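Local coordinates for protein argonaute (Marinitoga piezophila, PDB 5I4A) that uses short 5'-OH RNA guides to bind complementary target DNA or RNA and cleave it, with DNA cutting that prefers manganese, at residues Y169-Y181 / A202-R214. Residues are numbered along the deposited sequence; the frame is centred on the assembly and turned at random.
With nucleotides of chain B.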
ATOM      1  N   TYR A 169     -16.923  11.740  -2.364  1.00 55.02           N
ATOM      2  CA  TYR A 169     -15.701  12.469  -2.678  1.00 55.29           C
ATOM      3  C   TYR A 169     -15.890  13.296  -3.938  1.00 54.74           C
ATOM      4  O   TYR A 169     -16.426  12.805  -4.937  1.00 51.53           O
ATOM      5  CB  TYR A 169     -14.515  11.512  -2.845  1.00 54.68           C
ATOM      6  CG  TYR A 169     -14.026  10.947  -1.533  1.00 59.64           C
ATOM      7  CD1 TYR A 169     -14.568   9.779  -1.010  1.00 62.10           C
ATOM      8  CD2 TYR A 169     -13.031  11.591  -0.809  1.00 59.66           C
ATOM      9  CE1 TYR A 169     -14.129   9.265   0.193  1.00 62.94           C
ATOM     10  CE2 TYR A 169     -12.585  11.083   0.395  1.00 64.06           C
ATOM     11  CZ  TYR A 169     -13.137   9.920   0.892  1.00 68.90           C
ATOM     12  OH  TYR A 169     -12.696   9.410   2.091  1.00 80.25           O
ATOM     13  N   LEU A 170     -15.439  14.546  -3.881  1.00 51.24           N
ATOM     14  CA  LEU A 170     -15.506  15.474  -4.999  1.00 51.10           C
ATOM     15  C   LEU A 170     -14.121  15.644  -5.607  1.00 51.37           C
ATOM     16  O   LEU A 170     -13.134  15.813  -4.883  1.00 52.63           O
ATOM     17  CB  LEU A 170     -16.034  16.837  -4.549  1.00 51.26           C
ATOM     18  CG  LEU A 170     -17.385  16.858  -3.839  1.00 51.47           C
ATOM     19  CD1 LEU A 170     -17.602  18.188  -3.158  1.00 53.95           C
ATOM     20  CD2 LEU A 170     -18.497  16.593  -4.825  1.00 53.10           C
ATOM     21  N   TYR A 171     -14.053  15.599  -6.932  1.00 51.04           N
ATOM     22  CA  TYR A 171     -12.820  15.852  -7.663  1.00 52.39           C
ATOM     23  C   TYR A 171     -12.863  17.259  -8.243  1.00 54.64           C
ATOM     24  O   TYR A 171     -13.820  17.619  -8.937  1.00 50.78           O
ATOM     25  CB  TYR A 171     -12.619  14.822  -8.777  1.00 50.51           C
ATOM     26  CG  TYR A 171     -11.640  15.264  -9.840  1.00 50.35           C
ATOM     27  CD1 TYR A 171     -10.303  15.476  -9.534  1.00 50.19           C
ATOM     28  CD2 TYR A 171     -12.053  15.466 -11.150  1.00 50.61           C
ATOM     29  CE1 TYR A 171      -9.406  15.879 -10.503  1.00 50.05           C
ATOM     30  CE2 TYR A 171     -11.162  15.870 -12.126  1.00 50.20           C
ATOM     31  CZ  TYR A 171      -9.839  16.076 -11.797  1.00 50.05           C
ATOM     32  OH  TYR A 171      -8.948  16.479 -12.763  1.00 49.91           O
ATOM     33  N   ASN A 172     -11.834  18.052  -7.951  1.00 51.99           N
ATOM     34  CA  ASN A 172     -11.752  19.421  -8.443  1.00 53.15           C
ATOM     35  C   ASN A 172     -11.077  19.426  -9.808  1.00 54.23           C
ATOM     36  O   ASN A 172      -9.958  18.923  -9.958  1.00 54.28           O
ATOM     37  CB  ASN A 172     -10.985  20.310  -7.466  1.00 57.93           C
ATOM     38  CG  ASN A 172     -10.979  21.767  -7.890  1.00 62.50           C
ATOM     39  OD1 ASN A 172     -10.196  22.173  -8.748  1.00 66.97           O
ATOM     40  ND2 ASN A 172     -11.858  22.561  -7.290  1.00 59.78           N
ATOM     41  N   ILE A 173     -11.758  20.008 -10.799  1.00 56.84           N
ATOM     42  CA  ILE A 173     -11.242  20.021 -12.164  1.00 57.15           C
ATOM     43  C   ILE A 173      -9.951  20.823 -12.259  1.00 59.79           C
ATOM     44  O   ILE A 173      -9.050  20.474 -13.032  1.00 56.77           O
ATOM     45  CB  ILE A 173     -12.326  20.548 -13.128  1.00 53.84           C
ATOM     46  CG1 ILE A 173     -11.824  20.564 -14.572  1.00 62.18           C
ATOM     47  CG2 ILE A 173     -12.786  21.932 -12.724  1.00 54.56           C
ATOM     48  CD1 ILE A 173     -11.281  21.908 -15.059  1.00 66.18           C
ATOM     49  N   LYS A 174      -9.829  21.897 -11.476  1.00 63.66           N
ATOM     50  CA  LYS A 174      -8.675  22.783 -11.609  1.00 57.56           C
ATOM     51  C   LYS A 174      -7.454  22.242 -10.872  1.00 52.17           C
ATOM     52  O   LYS A 174      -6.385  22.076 -11.469  1.00 49.88           O
ATOM     53  CB  LYS A 174      -9.021  24.185 -11.101  1.00 54.37           C
ATOM     54  CG  LYS A 174      -9.442  25.171 -12.186  1.00 56.66           C
ATOM     55  CD  LYS A 174     -10.818  24.846 -12.735  1.00 53.20           C
ATOM     56  CE  LYS A 174     -11.146  25.691 -13.953  1.00 50.55           C
ATOM     57  NZ  LYS A 174     -12.024  24.955 -14.905  1.00 54.30           N
ATOM     58  N   SER A 175      -7.592  21.965  -9.576  1.00 53.10           N
ATOM     59  CA  SER A 175      -6.435  21.583  -8.773  1.00 51.23           C
ATOM     60  C   SER A 175      -6.068  20.115  -8.937  1.00 57.56           C
ATOM     61  O   SER A 175      -4.901  19.748  -8.753  1.00 51.47           O
ATOM     62  CB  SER A 175      -6.701  21.877  -7.298  1.00 52.08           C
ATOM     63  OG  SER A 175      -7.753  21.065  -6.806  1.00 50.58           O
ATOM     64  N   GLY A 176      -7.035  19.265  -9.269  1.00 61.38           N
ATOM     65  CA  GLY A 176      -6.799  17.840  -9.295  1.00 55.82           C
ATOM     66  C   GLY A 176      -6.845  17.166  -7.943  1.00 53.67           C
ATOM     67  O   GLY A 176      -6.599  15.955  -7.865  1.00 53.74           O
ATOM     68  N   LYS A 177      -7.147  17.902  -6.880  1.00 55.97           N
ATOM     69  CA  LYS A 177      -7.263  17.332  -5.549  1.00 52.11           C
ATOM     70  C   LYS A 177      -8.687  16.843  -5.309  1.00 51.51           C
ATOM     71  O   LYS A 177      -9.637  17.260  -5.975  1.00 50.35           O
ATOM     72  CB  LYS A 177      -6.865  18.360  -4.489  1.00 50.61           C
ATOM     73  CG  LYS A 177      -5.768  19.316  -4.941  1.00 50.99           C
ATOM     74  CD  LYS A 177      -5.165  20.089  -3.777  1.00 60.46           C
ATOM     75  CE  LYS A 177      -4.509  21.376  -4.258  1.00 59.76           C
ATOM     76  NZ  LYS A 177      -3.580  21.948  -3.246  1.00 58.27           N
ATOM     77  N   SER A 178      -8.824  15.939  -4.342  1.00 52.16           N
ATOM     78  CA  SER A 178     -10.112  15.378  -3.965  1.00 55.00           C
ATOM     79  C   SER A 178     -10.403  15.696  -2.507  1.00 52.91           C
ATOM     80  O   SER A 178      -9.512  15.623  -1.654  1.00 53.64           O
ATOM     81  CB  SER A 178     -10.149  13.865  -4.193  1.00 50.37           C
ATOM     82  OG  SER A 178     -10.139  13.559  -5.577  1.00 50.92           O
ATOM     83  N   PHE A 179     -11.655  16.049  -2.226  1.00 50.76           N
ATOM     84  CA  PHE A 179     -12.079  16.440  -0.894  1.00 51.68           C
ATOM     85  C   PHE A 179     -13.357  15.700  -0.530  1.00 55.15           C
ATOM     86  O   PHE A 179     -14.209  15.467  -1.397  1.00 53.14           O
ATOM     87  CB  PHE A 179     -12.324  17.956  -0.809  1.00 51.00           C
ATOM     88  CG  PHE A 179     -11.281  18.781  -1.511  1.00 64.75           C
ATOM     89  CD1 PHE A 179     -11.395  19.059  -2.865  1.00 60.71           C
ATOM     90  CD2 PHE A 179     -10.192  19.284  -0.819  1.00 67.82           C
ATOM     91  CE1 PHE A 179     -10.439  19.816  -3.516  1.00 61.32           C
ATOM     92  CE2 PHE A 179      -9.231  20.045  -1.466  1.00 66.47           C
ATOM     93  CZ  PHE A 179      -9.357  20.311  -2.816  1.00 62.82           C
ATOM     94  N   PRO A 180     -13.510  15.302   0.731  1.00 58.99           N
ATOM     95  CA  PRO A 180     -14.781  14.710   1.164  1.00 55.41           C
ATOM     96  C   PRO A 180     -15.933  15.676   0.935  1.00 54.82           C
ATOM     97  O   PRO A 180     -15.796  16.889   1.109  1.00 54.07           O
ATOM     98  CB  PRO A 180     -14.556  14.436   2.654  1.00 51.33           C
ATOM     99  CG  PRO A 180     -13.072  14.305   2.790  1.00 57.47           C
ATOM    100  CD  PRO A 180     -12.486  15.258   1.789  1.00 57.38           C
ATOM    101  N   TYR A 181     -17.072  15.123   0.530  1.00 57.19           N
ATOM    102  CA  TYR A 181     -18.260  15.907   0.208  1.00 55.30           C
ATOM    103  C   TYR A 181     -19.125  16.020   1.459  1.00 58.95           C
ATOM    104  O   TYR A 181     -19.743  15.040   1.888  1.00 60.82           O
ATOM    105  CB  TYR A 181     -19.017  15.259  -0.950  1.00 51.78           C
ATOM    106  CG  TYR A 181     -20.460  15.687  -1.099  1.00 52.04           C
ATOM    107  CD1 TYR A 181     -20.793  17.003  -1.389  1.00 52.07           C
ATOM    108  CD2 TYR A 181     -21.490  14.763  -0.975  1.00 54.66           C
ATOM    109  CE1 TYR A 181     -22.113  17.390  -1.534  1.00 52.26           C
ATOM    110  CE2 TYR A 181     -22.811  15.139  -1.119  1.00 52.65           C
ATOM    111  CZ  TYR A 181     -23.118  16.453  -1.399  1.00 54.08           C
ATOM    112  OH  TYR A 181     -24.433  16.829  -1.543  1.00 59.28           O
ATOM    113  N   ALA A 202     -16.714  28.845  -3.906  1.00 67.89           N
ATOM    114  CA  ALA A 202     -17.181  29.911  -4.793  1.00 60.43           C
ATOM    115  C   ALA A 202     -17.537  29.429  -6.202  1.00 62.84           C
ATOM    116  O   ALA A 202     -18.550  29.867  -6.746  1.00 64.97           O
ATOM    117  CB  ALA A 202     -16.151  31.038  -4.873  1.00 60.52           C
ATOM    118  N   TYR A 203     -16.755  28.541  -6.817  1.00 63.43           N
ATOM    119  CA  TYR A 203     -17.254  27.886  -8.020  1.00 65.03           C
ATOM    120  C   TYR A 203     -17.547  26.418  -7.742  1.00 61.85           C
ATOM    121  O   TYR A 203     -16.677  25.556  -7.942  1.00 58.83           O
ATOM    122  CB  TYR A 203     -16.245  27.994  -9.156  1.00 69.97           C
ATOM    123  CG  TYR A 203     -15.985  29.394  -9.651  1.00 71.74           C
ATOM    124  CD1 TYR A 203     -16.776  29.967 -10.633  1.00 74.94           C
ATOM    125  CD2 TYR A 203     -14.853  30.106  -9.238  1.00 71.52           C
ATOM    126  CE1 TYR A 203     -16.476  31.253 -11.113  1.00 76.72           C
ATOM    127  CE2 TYR A 203     -14.603  31.396  -9.687  1.00 74.55           C
ATOM    128  CZ  TYR A 203     -15.402  31.947 -10.625  1.00 78.22           C
ATOM    129  OH  TYR A 203     -15.082  33.227 -11.089  1.00 78.39           O
ATOM    130  N   PRO A 204     -18.752  26.098  -7.263  1.00 59.13           N
ATOM    131  CA  PRO A 204     -19.139  24.690  -7.115  1.00 59.04           C
ATOM    132  C   PRO A 204     -19.201  23.963  -8.440  1.00 58.49           C
ATOM    133  O   PRO A 204     -19.275  22.729  -8.441  1.00 58.36           O
ATOM    134  CB  PRO A 204     -20.526  24.774  -6.456  1.00 59.28           C
ATOM    135  CG  PRO A 204     -20.624  26.156  -5.900  1.00 60.13           C
ATOM    136  CD  PRO A 204     -19.813  27.012  -6.819  1.00 59.39           C
ATOM    137  N   GLU A 205     -19.176  24.688  -9.563  1.00 58.17           N
ATOM    138  CA  GLU A 205     -19.192  24.069 -10.882  1.00 58.02           C
ATOM    139  C   GLU A 205     -17.871  23.400 -11.237  1.00 57.44           C
ATOM    140  O   GLU A 205     -17.835  22.592 -12.170  1.00 57.50           O
ATOM    141  CB  GLU A 205     -19.541  25.109 -11.951  1.00 61.81           C
ATOM    142  CG  GLU A 205     -18.417  26.084 -12.286  1.00 68.26           C
ATOM    143  CD  GLU A 205     -18.496  27.378 -11.497  1.00 71.76           C
ATOM    144  OE1 GLU A 205     -19.276  27.438 -10.523  1.00 70.95           O
ATOM    145  OE2 GLU A 205     -17.775  28.337 -11.851  1.00 71.30           O
ATOM    146  N   ASN A 206     -16.793  23.713 -10.522  1.00 57.73           N
ATOM    147  CA  ASN A 206     -15.501  23.079 -10.744  1.00 57.58           C
ATOM    148  C   ASN A 206     -15.369  21.739 -10.030  1.00 57.70           C
ATOM    149  O   ASN A 206     -14.284  21.148 -10.042  1.00 57.63           O
ATOM    150  CB  ASN A 206     -14.367  24.011 -10.304  1.00 57.84           C
ATOM    151  CG  ASN A 206     -14.158  25.165 -11.264  1.00 57.62           C
ATOM    152  OD1 ASN A 206     -14.685  25.167 -12.374  1.00 57.23           O
ATOM    153  ND2 ASN A 206     -13.374  26.151 -10.842  1.00 57.88           N
ATOM    154  N   TYR A 207     -16.440  21.247  -9.417  1.00 57.86           N
ATOM    155  CA  TYR A 207     -16.397  20.030  -8.622  1.00 58.02           C
ATOM    156  C   TYR A 207     -17.285  18.968  -9.254  1.00 57.70           C
ATOM    157  O   TYR A 207     -18.456  19.225  -9.551  1.00 57.62           O
ATOM    158  CB  TYR A 207     -16.833  20.304  -7.181  1.00 58.56           C
ATOM    159  CG  TYR A 207     -15.841  21.152  -6.420  1.00 58.92           C
ATOM    160  CD1 TYR A 207     -15.721  22.508  -6.681  1.00 58.96           C
ATOM    161  CD2 TYR A 207     -15.018  20.595  -5.449  1.00 59.21           C
ATOM    162  CE1 TYR A 207     -14.811  23.282  -6.006  1.00 59.28           C
ATOM    163  CE2 TYR A 207     -14.106  21.372  -4.758  1.00 59.53           C
ATOM    164  CZ  TYR A 207     -14.012  22.717  -5.040  1.00 59.57           C
ATOM    165  OH  TYR A 207     -13.110  23.505  -4.366  1.00 59.89           O
ATOM    166  N   LEU A 208     -16.718  17.785  -9.461  1.00 57.51           N
ATOM    167  CA  LEU A 208     -17.446  16.626  -9.945  1.00 57.23           C
ATOM    168  C   LEU A 208     -17.356  15.516  -8.908  1.00 57.49           C
ATOM    169  O   LEU A 208     -16.413  15.464  -8.114  1.00 57.76           O
ATOM    170  CB  LEU A 208     -16.889  16.131 -11.285  1.00 56.71           C
ATOM    171  CG  LEU A 208     -16.937  17.113 -12.455  1.00 56.39           C
ATOM    172  CD1 LEU A 208     -16.353  16.479 -13.707  1.00 55.89           C
ATOM    173  CD2 LEU A 208     -18.363  17.575 -12.701  1.00 56.35           C
ATOM    174  N   PHE A 209     -18.347  14.632  -8.916  1.00 57.40           N
ATOM    175  CA  PHE A 209     -18.327  13.478  -8.030  1.00 57.61           C
ATOM    176  C   PHE A 209     -17.441  12.389  -8.617  1.00 57.31           C
ATOM    177  O   PHE A 209     -17.544  12.065  -9.804  1.00 56.86           O
ATOM    178  CB  PHE A 209     -19.742  12.948  -7.803  1.00 57.65           C
ATOM    179  CG  PHE A 209     -20.499  13.692  -6.745  1.00 58.10           C
ATOM    180  CD1 PHE A 209     -20.186  13.519  -5.409  1.00 58.56           C
ATOM    181  CD2 PHE A 209     -21.520  14.562  -7.082  1.00 58.06           C
ATOM    182  CE1 PHE A 209     -20.879  14.198  -4.427  1.00 58.97           C
ATOM    183  CE2 PHE A 209     -22.214  15.246  -6.104  1.00 58.48           C
ATOM    184  CZ  PHE A 209     -21.889  15.066  -4.775  1.00 58.93           C
ATOM    185  N   ASN A 210     -16.568  11.830  -7.786  1.00 57.55           N
ATOM    186  CA  ASN A 210     -15.678  10.751  -8.190  1.00 57.31           C
ATOM    187  C   ASN A 210     -16.199   9.439  -7.616  1.00 57.40           C
ATOM    188  O   ASN A 210     -16.457   9.341  -6.410  1.00 57.82           O
ATOM    189  CB  ASN A 210     -14.252  11.016  -7.708  1.00 57.50           C
ATOM    190  CG  ASN A 210     -13.261   9.996  -8.228  1.00 57.23           C
ATOM    191  OD1 ASN A 210     -13.419   9.465  -9.328  1.00 56.79           O
ATOM    192  ND2 ASN A 210     -12.234   9.712  -7.435  1.00 59.37           N
ATOM    193  N   PHE A 211     -16.360   8.439  -8.476  1.00 57.01           N
ATOM    194  CA  PHE A 211     -16.955   7.164  -8.097  1.00 57.04           C
ATOM    195  C   PHE A 211     -15.882   6.086  -8.090  1.00 56.95           C
ATOM    196  O   PHE A 211     -15.262   5.810  -9.124  1.00 62.45           O
ATOM    197  CB  PHE A 211     -18.094   6.793  -9.044  1.00 56.68           C
ATOM    198  CG  PHE A 211     -19.227   7.770  -9.025  1.00 56.77           C
ATOM    199  CD1 PHE A 211     -20.168   7.737  -8.011  1.00 57.13           C
ATOM    200  CD2 PHE A 211     -19.346   8.731 -10.013  1.00 56.50           C
ATOM    201  CE1 PHE A 211     -21.212   8.640  -7.985  1.00 57.22           C
ATOM    202  CE2 PHE A 211     -20.388   9.638  -9.993  1.00 56.59           C
ATOM    203  CZ  PHE A 211     -21.322   9.592  -8.977  1.00 56.95           C
ATOM    204  N   THR A 212     -15.674   5.478  -6.928  1.00 57.32           N
ATOM    205  CA  THR A 212     -14.679   4.435  -6.762  1.00 58.82           C
ATOM    206  C   THR A 212     -15.310   3.067  -7.009  1.00 58.36           C
ATOM    207  O   THR A 212     -16.494   2.945  -7.332  1.00 59.94           O
ATOM    208  CB  THR A 212     -14.065   4.511  -5.367  1.00 57.80           C
ATOM    209  OG1 THR A 212     -14.951   3.899  -4.422  1.00 58.09           O
ATOM    210  CG2 THR A 212     -13.845   5.961  -4.970  1.00 58.06           C
ATOM    211  N   THR A 213     -14.500   2.016  -6.856  1.00 57.07           N
ATOM    212  CA  THR A 213     -15.006   0.658  -7.021  1.00 57.14           C
ATOM    213  C   THR A 213     -16.114   0.344  -6.025  1.00 58.05           C
ATOM    214  O   THR A 213     -17.040  -0.412  -6.342  1.00 60.57           O
ATOM    215  CB  THR A 213     -13.863  -0.347  -6.875  1.00 60.46           C
ATOM    216  OG1 THR A 213     -12.969   0.094  -5.845  1.00 61.42           O
ATOM    217  CG2 THR A 213     -13.102  -0.485  -8.185  1.00 58.41           C
ATOM    218  N   ARG A 214     -16.046   0.917  -4.822  1.00 57.93           N
ATOM    219  CA  ARG A 214     -17.045   0.618  -3.804  1.00 63.03           C
ATOM    220  C   ARG A 214     -18.348   1.367  -4.062  1.00 58.12           C
ATOM    221  O   ARG A 214     -19.434   0.823  -3.830  1.00 58.08           O
ATOM    222  CB  ARG A 214     -16.491   0.948  -2.418  1.00 69.41           C
ATOM    223  CG  ARG A 214     -17.068   0.102  -1.292  1.00 63.02           C
ATOM    224  CD  ARG A 214     -16.388   0.411   0.035  1.00 62.52           C
ATOM    225  NE  ARG A 214     -15.564  -0.700   0.512  1.00 64.47           N
ATOM    226  CZ  ARG A 214     -14.901  -0.698   1.665  1.00 67.44           C
ATOM    227  NH1 ARG A 214     -14.179  -1.752   2.018  1.00 63.76           N
ATOM    228  NH2 ARG A 214     -14.959   0.358   2.466  1.00 73.96           N
TER
ATOM    229  P     U B  20      -3.660  27.023  -7.783  1.00 94.30           P
ATOM    230  OP1   U B  20      -3.646  27.655  -6.437  1.00 95.05           O
ATOM    231  OP2   U B  20      -4.065  25.597  -7.914  1.00 89.13           O
ATOM    232  O5'   U B  20      -4.555  27.894  -8.776  1.00101.60           O
ATOM    233  C5'   U B  20      -5.692  28.614  -8.317  1.00106.14           C
ATOM    234  C4'   U B  20      -6.978  28.008  -8.827  1.00108.12           C
ATOM    235  O4'   U B  20      -7.014  26.606  -8.467  1.00105.57           O
ATOM    236  C3'   U B  20      -8.263  28.591  -8.244  1.00108.51           C
ATOM    237  O3'   U B  20      -8.720  29.731  -8.957  1.00117.83           O
ATOM    238  C2'   U B  20      -9.251  27.426  -8.303  1.00 98.30           C
ATOM    239  O2'   U B  20      -9.903  27.372  -9.563  1.00 94.72           O
ATOM    240  C1'   U B  20      -8.333  26.207  -8.174  1.00 94.58           C
ATOM    241  N1    U B  20      -8.369  25.548  -6.843  1.00 76.95           N
ATOM    242  C2    U B  20      -7.725  26.096  -5.741  1.00 71.94           C
ATOM    243  O2    U B  20      -7.098  27.140  -5.753  1.00 76.21           O
ATOM    244  N3    U B  20      -7.834  25.363  -4.585  1.00 60.83           N
ATOM    245  C4    U B  20      -8.499  24.169  -4.405  1.00 59.24           C
ATOM    246  O4    U B  20      -8.501  23.642  -3.292  1.00 57.66           O
ATOM    247  C5    U B  20      -9.135  23.667  -5.583  1.00 62.54           C
ATOM    248  C6    U B  20      -9.045  24.358  -6.725  1.00 63.32           C
ATOM    249  P     A B   7     -11.941   2.461  -3.028  1.00 89.92           P
ATOM    250  OP1   A B   7     -13.188   1.982  -3.678  1.00 83.63           O
ATOM    251  OP2   A B   7     -10.624   2.045  -3.577  1.00 88.09           O
ATOM    252  O5'   A B   7     -12.014   4.052  -2.975  1.00 87.75           O
ATOM    253  C5'   A B   7     -10.987   4.814  -2.361  1.00 83.64           C
ATOM    254  C4'   A B   7     -10.792   6.130  -3.061  1.00 83.51           C
ATOM    255  O4'   A B   7     -11.442   7.192  -2.317  1.00 76.90           O
ATOM    256  C3'   A B   7      -9.357   6.598  -3.192  1.00 84.74           C
ATOM    257  O3'   A B   7      -8.685   5.962  -4.262  1.00 88.14           O
ATOM    258  C2'   A B   7      -9.516   8.104  -3.363  1.00 83.86           C
ATOM    259  O2'   A B   7      -9.916   8.418  -4.689  1.00 84.69           O
ATOM    260  C1'   A B   7     -10.693   8.384  -2.427  1.00 75.44           C
ATOM    261  P     U B  21      -8.252  31.221  -8.564  1.00119.80           P
ATOM    262  OP1   U B  21      -9.405  32.128  -8.836  1.00119.66           O
ATOM    263  OP2   U B  21      -6.982  31.492  -9.275  1.00118.91           O
ATOM    264  O5'   U B  21      -7.883  31.151  -7.008  1.00112.96           O
ATOM    265  C5'   U B  21      -8.829  31.505  -5.993  1.00106.08           C
ATOM    266  C4'   U B  21     -10.117  30.731  -6.165  1.00102.73           C
ATOM    267  O4'   U B  21      -9.986  29.415  -5.568  1.00 98.45           O
ATOM    268  C3'   U B  21     -11.418  31.342  -5.611  1.00105.17           C
ATOM    269  O3'   U B  21     -12.357  31.598  -6.657  1.00108.66           O
ATOM    270  C2'   U B  21     -12.002  30.247  -4.704  1.00102.40           C
ATOM    271  O2'   U B  21     -13.396  30.062  -4.861  1.00106.53           O
ATOM    272  C1'   U B  21     -11.246  28.988  -5.122  1.00 90.23           C
ATOM    273  N1    U B  21     -11.099  28.035  -4.008  1.00 71.33           N
ATOM    274  C2    U B  21     -12.098  27.081  -3.875  1.00 63.28           C
ATOM    275  O2    U B  21     -13.032  26.970  -4.625  1.00 72.37           O
ATOM    276  N3    U B  21     -12.002  26.213  -2.833  1.00 61.27           N
ATOM    277  C4    U B  21     -11.007  26.205  -1.895  1.00 60.31           C
ATOM    278  O4    U B  21     -11.045  25.358  -1.007  1.00 58.51           O
ATOM    279  C5    U B  21     -10.001  27.212  -2.059  1.00 61.58           C
ATOM    280  C6    U B  21     -10.079  28.082  -3.083  1.00 63.58           C
TER
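Phe209 carries Leu170 over one face of its ring, CD2 standing 3.6 Å from the centroid, while the ring's own edge runs into the face of Tyr181 in a T-shaped stack with the planes at 87°. Both rings belong to the PAZ domain, where strand 207-211 pairs antiparallel with strand 169-172, itself one arm of the hairpin that returns through Tyr181. Tyr181 gets its ring there by turning CG anti to the backbone N (chi1 161°); with a serine in its place, the edge of Phe209 would probably lose the surface it rests on. Further along the same side of the sheet, Asn172 sets its amide nearly upright on the Tyr207 ring, ND2 3.1 Å from CZ, and Leu170 CB lies at that ring's edge. The strands are joined by four backbone hydrogen bonds, among them a matched pair between Tyr171 and Leu208. Guide RNA borders both ends: Thr212 OG1 donates a hydrogen bond to OP1 of A7 of chain B, and N3 of U21 of chain B makes a weak hydrogen bond to Tyr207 OH. The side-chain carbonyl of Asn172 closes an Asx motif that shapes the hairpin turn beside U20 of chain B: Ser175 N donates to Asn172 OD1 at 2.7 Å.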